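Protein MJ1225 (Methanocaldococcus jannaschii, PDB 3KH5) binds AMP and ADP and is probably an archaeal counterpart of the AMPK gamma subunit, built from four CBS repeats. Local coordinates at residues R37-N42 against G117-N122; V94-E99 against D123-I128. All blocks are in the same frame, centred on the assembly; numbering follows the deposited sequence.

Interaction 1: R37-N42 against G117-N122; sequences RLPVVN and GAPIVN. With ADP (adenosine-5'-diphosphate), chain B; ADP (adenosine-5'-diphosphate), chain D.
Arg37 lays its guanidinium against the backbone of Gly117, with CZ of Arg37 3.3 Å from Gly117 N. This is the tight part of the contact. The amide nitrogen sits over one face of the flat group, offset toward its rim. Gly117 has no side chain, and a CB there would clash with Arg37 NE. No hydrogen bond joins the two strands. The Arg37 side chain runs with CG anti to the backbone N (chi1 178°), then bends at chi3 (-47°), which turns the guanidinium toward the diphosphate of the chain D ADP. O3B of that phosphate lies at the edge of the group, near its plane. NH1 of Arg37 gives a fairly straight bond to O3B of the chain D ADP, at 2.8 Å and 157°. NH2 reaches O2B and O3B by more bent bonds. Backbone carbonyls read the adenines: N6 of the chain B ADP donates to Arg37 O at 2.9 Å, and N6 of the chain D ADP donates to Gly117 O at 3.1 Å. Farther along, the contact is loose. Pro39 CG and Pro119 CG meet at 4.5 Å, and the segments then part toward the partly exposed Asn42 and Asn122. A leucine in place of Arg37 would probably leave the chain D beta-phosphate without this positive partner. The strands belong to the first and second CBS repeats, which form a CBS pair (Bateman module) with nucleotides in its cleft. The chemistry implies a junction where both nucleotides meet both strands' repeats, and the guanidinium probably offsets part of the beta-phosphate charge.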
# COMPACT_ATOMS: atom_id res chain seq x y z
N ARG A 37 -1.84 -4.56 5.19
CA ARG A 37 -0.66 -4.32 6.03
C ARG A 37 -0.71 -5.24 7.26
O ARG A 37 -1.54 -5.05 8.15
CB ARG A 37 -0.59 -2.85 6.47
CG ARG A 37 0.58 -2.49 7.40
CD ARG A 37 0.42 -1.08 8.01
NE ARG A 37 0.07 -0.09 7.00
CZ ARG A 37 0.94 0.63 6.30
NH1 ARG A 37 2.25 0.50 6.50
NH2 ARG A 37 0.50 1.50 5.39
N LEU A 38 0.17 -6.23 7.29
CA LEU A 38 0.15 -7.24 8.36
C LEU A 38 1.41 -7.28 9.23
O LEU A 38 2.47 -7.70 8.75
CB LEU A 38 -0.11 -8.64 7.77
CG LEU A 38 -1.34 -8.92 6.89
CD1 LEU A 38 -1.30 -10.36 6.39
CD2 LEU A 38 -2.64 -8.64 7.63
N PRO A 39 1.29 -6.86 10.51
CA PRO A 39 2.36 -7.09 11.48
C PRO A 39 2.66 -8.58 11.62
O PRO A 39 1.75 -9.41 11.61
CB PRO A 39 1.78 -6.55 12.79
CG PRO A 39 0.79 -5.54 12.37
CD PRO A 39 0.19 -6.09 11.11
N VAL A 40 3.95 -8.89 11.72
CA VAL A 40 4.39 -10.24 11.98
C VAL A 40 4.81 -10.28 13.45
O VAL A 40 5.64 -9.47 13.90
CB VAL A 40 5.52 -10.67 11.01
CG1 VAL A 40 5.87 -12.14 11.22
CG2 VAL A 40 5.10 -10.44 9.56
N VAL A 41 4.20 -11.18 14.20
CA VAL A 41 4.41 -11.28 15.65
C VAL A 41 4.82 -12.70 16.07
O VAL A 41 4.50 -13.66 15.37
CB VAL A 41 3.14 -10.84 16.44
CG1 VAL A 41 2.78 -9.38 16.17
CG2 VAL A 41 1.95 -11.78 16.18
N ASN A 42 5.51 -12.83 17.20
CA ASN A 42 5.73 -14.15 17.80
C ASN A 42 4.42 -14.71 18.36
O ASN A 42 3.57 -13.95 18.84
CB ASN A 42 6.75 -14.07 18.93
CG ASN A 42 8.12 -13.63 18.47
OD1 ASN A 42 8.80 -12.87 19.15
ND2 ASN A 42 8.53 -14.11 17.30
N GLY A 117 1.64 3.45 7.95
CA GLY A 117 1.01 2.75 9.08
C GLY A 117 2.09 2.22 9.99
O GLY A 117 3.16 1.81 9.52
N ALA A 118 1.83 2.24 11.30
CA ALA A 118 2.83 1.81 12.28
C ALA A 118 2.20 1.04 13.44
O ALA A 118 1.23 1.52 14.04
CB ALA A 118 3.61 3.02 12.81
N PRO A 119 2.75 -0.15 13.76
CA PRO A 119 2.31 -0.86 14.96
C PRO A 119 2.55 -0.01 16.21
O PRO A 119 3.55 0.70 16.30
CB PRO A 119 3.23 -2.09 14.97
CG PRO A 119 3.63 -2.29 13.56
CD PRO A 119 3.78 -0.89 13.03
N ILE A 120 1.60 -0.06 17.14
CA ILE A 120 1.79 0.58 18.43
C ILE A 120 2.16 -0.53 19.40
O ILE A 120 1.45 -1.53 19.51
CB ILE A 120 0.52 1.33 18.89
CG1 ILE A 120 0.24 2.51 17.95
CG2 ILE A 120 0.68 1.85 20.32
CD1 ILE A 120 -1.24 2.84 17.81
N VAL A 121 3.28 -0.35 20.09
CA VAL A 121 3.81 -1.39 20.98
C VAL A 121 3.99 -0.90 22.40
O VAL A 121 4.10 0.31 22.65
CB VAL A 121 5.16 -1.98 20.47
CG1 VAL A 121 5.02 -2.54 19.05
CG2 VAL A 121 6.29 -0.95 20.54
N ASN A 122 4.03 -1.83 23.35
CA ASN A 122 4.35 -1.48 24.72
C ASN A 122 5.86 -1.53 24.94
O ASN A 122 6.63 -1.61 23.98
CB ASN A 122 3.58 -2.35 25.73
CG ASN A 122 3.94 -3.83 25.65
OD1 ASN A 122 4.96 -4.22 25.07
ND2 ASN A 122 3.09 -4.66 26.25
PB ADP B . -3.12 -0.29 4.68
O1B ADP B . -4.05 -1.44 4.78
O2B ADP B . -3.11 0.34 3.18
O3B ADP B . -1.59 -0.69 4.95
PA ADP B . -4.66 1.94 5.26
O1A ADP B . -5.60 1.51 4.18
O2A ADP B . -5.18 2.94 6.46
O3A ADP B . -3.47 0.90 5.70
O5' ADP B . -5.45 0.87 6.24
C5' ADP B . -6.81 0.37 6.05
C4' ADP B . -7.71 0.57 7.31
O4' ADP B . -7.85 -0.63 8.14
C3' ADP B . -7.09 1.66 8.18
O3' ADP B . -8.09 2.61 8.58
C2' ADP B . -6.50 0.94 9.39
O2' ADP B . -6.99 1.60 10.56
C1' ADP B . -7.03 -0.51 9.35
N9 ADP B . -6.00 -1.62 9.32
C8 ADP B . -4.92 -1.70 8.53
N7 ADP B . -4.26 -2.82 8.78
C5 ADP B . -4.91 -3.48 9.74
C6 ADP B . -4.70 -4.70 10.40
N6 ADP B . -3.65 -5.46 10.10
N1 ADP B . -5.58 -5.09 11.34
C2 ADP B . -6.63 -4.33 11.65
N3 ADP B . -6.85 -3.17 11.03
C4 ADP B . -6.02 -2.72 10.08
PB ADP D . 3.35 2.34 3.24
O1B ADP D . 3.92 3.52 2.53
O2B ADP D . 1.77 2.14 2.91
O3B ADP D . 3.45 2.42 4.86
PA ADP D . 3.59 0.28 1.59
O1A ADP D . 4.16 0.54 0.25
O2A ADP D . 2.90 -1.18 1.81
O3A ADP D . 4.10 0.98 2.91
O5' ADP D . 4.96 -0.59 1.88
C5' ADP D . 6.30 -0.24 1.41
C4' ADP D . 7.42 -0.98 2.20
O4' ADP D . 7.49 -0.38 3.53
C3' ADP D . 7.20 -2.49 2.40
O3' ADP D . 8.46 -3.16 2.26
C2' ADP D . 6.68 -2.58 3.84
O2' ADP D . 7.01 -3.84 4.46
C1' ADP D . 7.44 -1.44 4.51
N9 ADP D . 6.72 -0.95 5.73
C8 ADP D . 5.44 -0.60 5.86
N7 ADP D . 5.22 -0.22 7.13
C5 ADP D . 6.36 -0.33 7.79
C6 ADP D . 6.76 -0.09 9.10
N6 ADP D . 5.89 0.35 10.01
N1 ADP D . 8.04 -0.32 9.44
C2 ADP D . 8.92 -0.76 8.55
N3 ADP D . 8.58 -1.00 7.30
C4 ADP D . 7.31 -0.80 6.90

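Interaction 2: V94-E99 against D123-I128; sequences VITLKE and DENQLI. With ADP (adenosine-5'-diphosphate), chain D.
Glu99 holds CG between its backbone N and carbonyl carbon (chi1 50°), and the chain is extended beyond CG. Ile128 has CG1 anti to its carbonyl carbon (chi1 -71°). These torsions bring Glu99 OE1 to 3.8 Å from Ile128 CG1, a carboxylate oxygen against a methylene. Lys98 bends at chi2 and crosses the Asp123 side chain at about a right angle. Lys98 CD lies 4.2 Å from Asp123 OD1. The charged ends stay apart, with Lys98 NZ 4.7 Å from Asp123 OD1. At the inner end, Thr96 OG1 and Asn125 OD1 approach only to 4.4 Å. Thr96 also packs on Pro119 and Val121, in the sheet of the second CBS repeat. Near the start of segment 94-99, the main chain grips the adenine of the chain D ADP. Ile95 N donates to N1 of the chain D ADP at 2.8 Å, and N6 of the chain D ADP donates to Ile95 O at 2.9 Å. Chemically the two ends differ: paired backbone bonds recognise the adenine at one, and at the other a surface contact, without hydrogen bonds across it, mixes a probably weak attraction of Lys98 for Asp123 with the nearby like charge of Glu99.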
# COMPACT_ATOMS: atom_id res chain seq x y z
N VAL A 94 11.12 -2.97 12.22
CA VAL A 94 9.84 -2.31 11.98
C VAL A 94 9.84 -0.91 12.60
O VAL A 94 10.38 -0.71 13.68
CB VAL A 94 8.67 -3.17 12.53
CG1 VAL A 94 7.31 -2.52 12.25
CG2 VAL A 94 8.72 -4.57 11.96
N ILE A 95 9.26 0.05 11.89
CA ILE A 95 9.00 1.35 12.48
C ILE A 95 7.72 1.25 13.32
O ILE A 95 6.63 1.05 12.77
CB ILE A 95 8.87 2.44 11.41
CG1 ILE A 95 10.22 2.66 10.71
CG2 ILE A 95 8.38 3.76 12.03
CD1 ILE A 95 10.14 3.52 9.47
N THR A 96 7.87 1.39 14.63
CA THR A 96 6.73 1.34 15.56
C THR A 96 6.57 2.63 16.39
O THR A 96 7.47 3.47 16.41
CB THR A 96 6.80 0.12 16.53
OG1 THR A 96 7.84 0.33 17.50
CG2 THR A 96 7.04 -1.19 15.79
N LEU A 97 5.42 2.75 17.06
CA LEU A 97 5.20 3.79 18.08
C LEU A 97 4.93 3.17 19.47
O LEU A 97 4.32 2.10 19.58
CB LEU A 97 4.04 4.72 17.68
CG LEU A 97 4.11 5.47 16.34
CD1 LEU A 97 2.73 5.94 15.93
CD2 LEU A 97 5.10 6.63 16.35
N LYS A 98 5.41 3.85 20.51
CA LYS A 98 5.20 3.45 21.91
C LYS A 98 3.76 3.74 22.30
O LYS A 98 3.14 4.66 21.74
CB LYS A 98 6.16 4.21 22.83
CG LYS A 98 7.64 3.88 22.63
CD LYS A 98 7.95 2.46 23.09
CE LYS A 98 9.24 1.94 22.47
NZ LYS A 98 9.37 0.45 22.65
N GLU A 99 3.20 2.98 23.24
CA GLU A 99 1.78 3.16 23.60
C GLU A 99 1.44 4.53 24.20
O GLU A 99 0.26 4.91 24.29
CB GLU A 99 1.20 1.99 24.44
CG GLU A 99 2.02 1.55 25.67
CD GLU A 99 1.35 0.42 26.46
OE1 GLU A 99 0.15 0.13 26.22
OE2 GLU A 99 2.02 -0.16 27.34
N ASP A 123 6.28 -1.48 26.20
CA ASP A 123 7.70 -1.45 26.52
C ASP A 123 8.43 -2.76 26.21
O ASP A 123 9.65 -2.77 26.06
CB ASP A 123 7.94 -0.98 27.97
CG ASP A 123 7.97 0.55 28.09
OD1 ASP A 123 7.89 1.25 27.06
OD2 ASP A 123 8.07 1.05 29.23
N GLU A 124 7.68 -3.86 26.10
CA GLU A 124 8.26 -5.16 25.72
C GLU A 124 8.22 -5.39 24.21
O GLU A 124 8.55 -6.49 23.74
CB GLU A 124 7.55 -6.33 26.42
CG GLU A 124 6.54 -5.96 27.51
CD GLU A 124 7.17 -5.36 28.75
OE1 GLU A 124 6.53 -4.48 29.36
OE2 GLU A 124 8.30 -5.74 29.11
N ASN A 125 7.81 -4.38 23.44
CA ASN A 125 7.63 -4.49 21.99
C ASN A 125 6.46 -5.41 21.59
O ASN A 125 6.38 -5.88 20.45
CB ASN A 125 8.94 -4.91 21.30
CG ASN A 125 8.94 -4.64 19.80
OD1 ASN A 125 8.66 -3.52 19.36
ND2 ASN A 125 9.25 -5.66 19.02
N GLN A 126 5.56 -5.66 22.54
CA GLN A 126 4.36 -6.45 22.30
C GLN A 126 3.35 -5.59 21.55
O GLN A 126 3.21 -4.40 21.84
CB GLN A 126 3.75 -6.94 23.63
CG GLN A 126 4.56 -8.01 24.36
CD GLN A 126 3.91 -8.44 25.67
OE1 GLN A 126 3.76 -7.64 26.60
NE2 GLN A 126 3.53 -9.71 25.75
N LEU A 127 2.65 -6.20 20.60
CA LEU A 127 1.67 -5.46 19.81
C LEU A 127 0.47 -5.03 20.66
O LEU A 127 -0.15 -5.86 21.33
CB LEU A 127 1.19 -6.29 18.61
CG LEU A 127 0.25 -5.57 17.63
CD1 LEU A 127 1.00 -4.50 16.84
CD2 LEU A 127 -0.39 -6.57 16.70
N ILE A 128 0.18 -3.74 20.63
CA ILE A 128 -0.95 -3.16 21.36
C ILE A 128 -2.07 -2.80 20.38
O ILE A 128 -3.22 -3.21 20.55
CB ILE A 128 -0.51 -1.92 22.19
CG1 ILE A 128 0.36 -2.33 23.39
CG2 ILE A 128 -1.71 -1.09 22.65
CD1 ILE A 128 -0.18 -3.54 24.20
PB ADP D . 3.35 2.34 3.24
O1B ADP D . 3.92 3.52 2.53
O2B ADP D . 1.77 2.14 2.91
O3B ADP D . 3.45 2.42 4.86
PA ADP D . 3.59 0.28 1.59
O1A ADP D . 4.16 0.54 0.25
O2A ADP D . 2.90 -1.18 1.81
O3A ADP D . 4.10 0.98 2.91
O5' ADP D . 4.96 -0.59 1.88
C5' ADP D . 6.30 -0.24 1.41
C4' ADP D . 7.42 -0.98 2.20
O4' ADP D . 7.49 -0.38 3.53
C3' ADP D . 7.20 -2.49 2.40
O3' ADP D . 8.46 -3.16 2.26
C2' ADP D . 6.68 -2.58 3.84
O2' ADP D . 7.01 -3.84 4.46
C1' ADP D . 7.44 -1.44 4.51
N9 ADP D . 6.72 -0.95 5.73
C8 ADP D . 5.44 -0.60 5.86
N7 ADP D . 5.22 -0.22 7.13
C5 ADP D . 6.36 -0.33 7.79
C6 ADP D . 6.76 -0.09 9.10
N6 ADP D . 5.89 0.35 10.01
N1 ADP D . 8.04 -0.32 9.44
C2 ADP D . 8.92 -0.76 8.55
N3 ADP D . 8.58 -1.00 7.30
C4 ADP D . 7.31 -0.80 6.90

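From the N terminus, strand 37-41 comes first and meets strand 117-121 only later, so interaction 1 closes a long loop of 74 residues. Segment 94-99 lies inside that loop. Its partner, 123-128, follows directly after 117-122, so interaction 2 closes a shorter loop of 23 residues. The segments alternate along the chain, and the two contacts cross rather than nest. Strand 117-121 connects them: it runs parallel to 97-98 and antiparallel to 127-132 in one sheet. Interaction 1 thus spans two repeats, while interaction 2 stays within one. Both reach the chain D ADP.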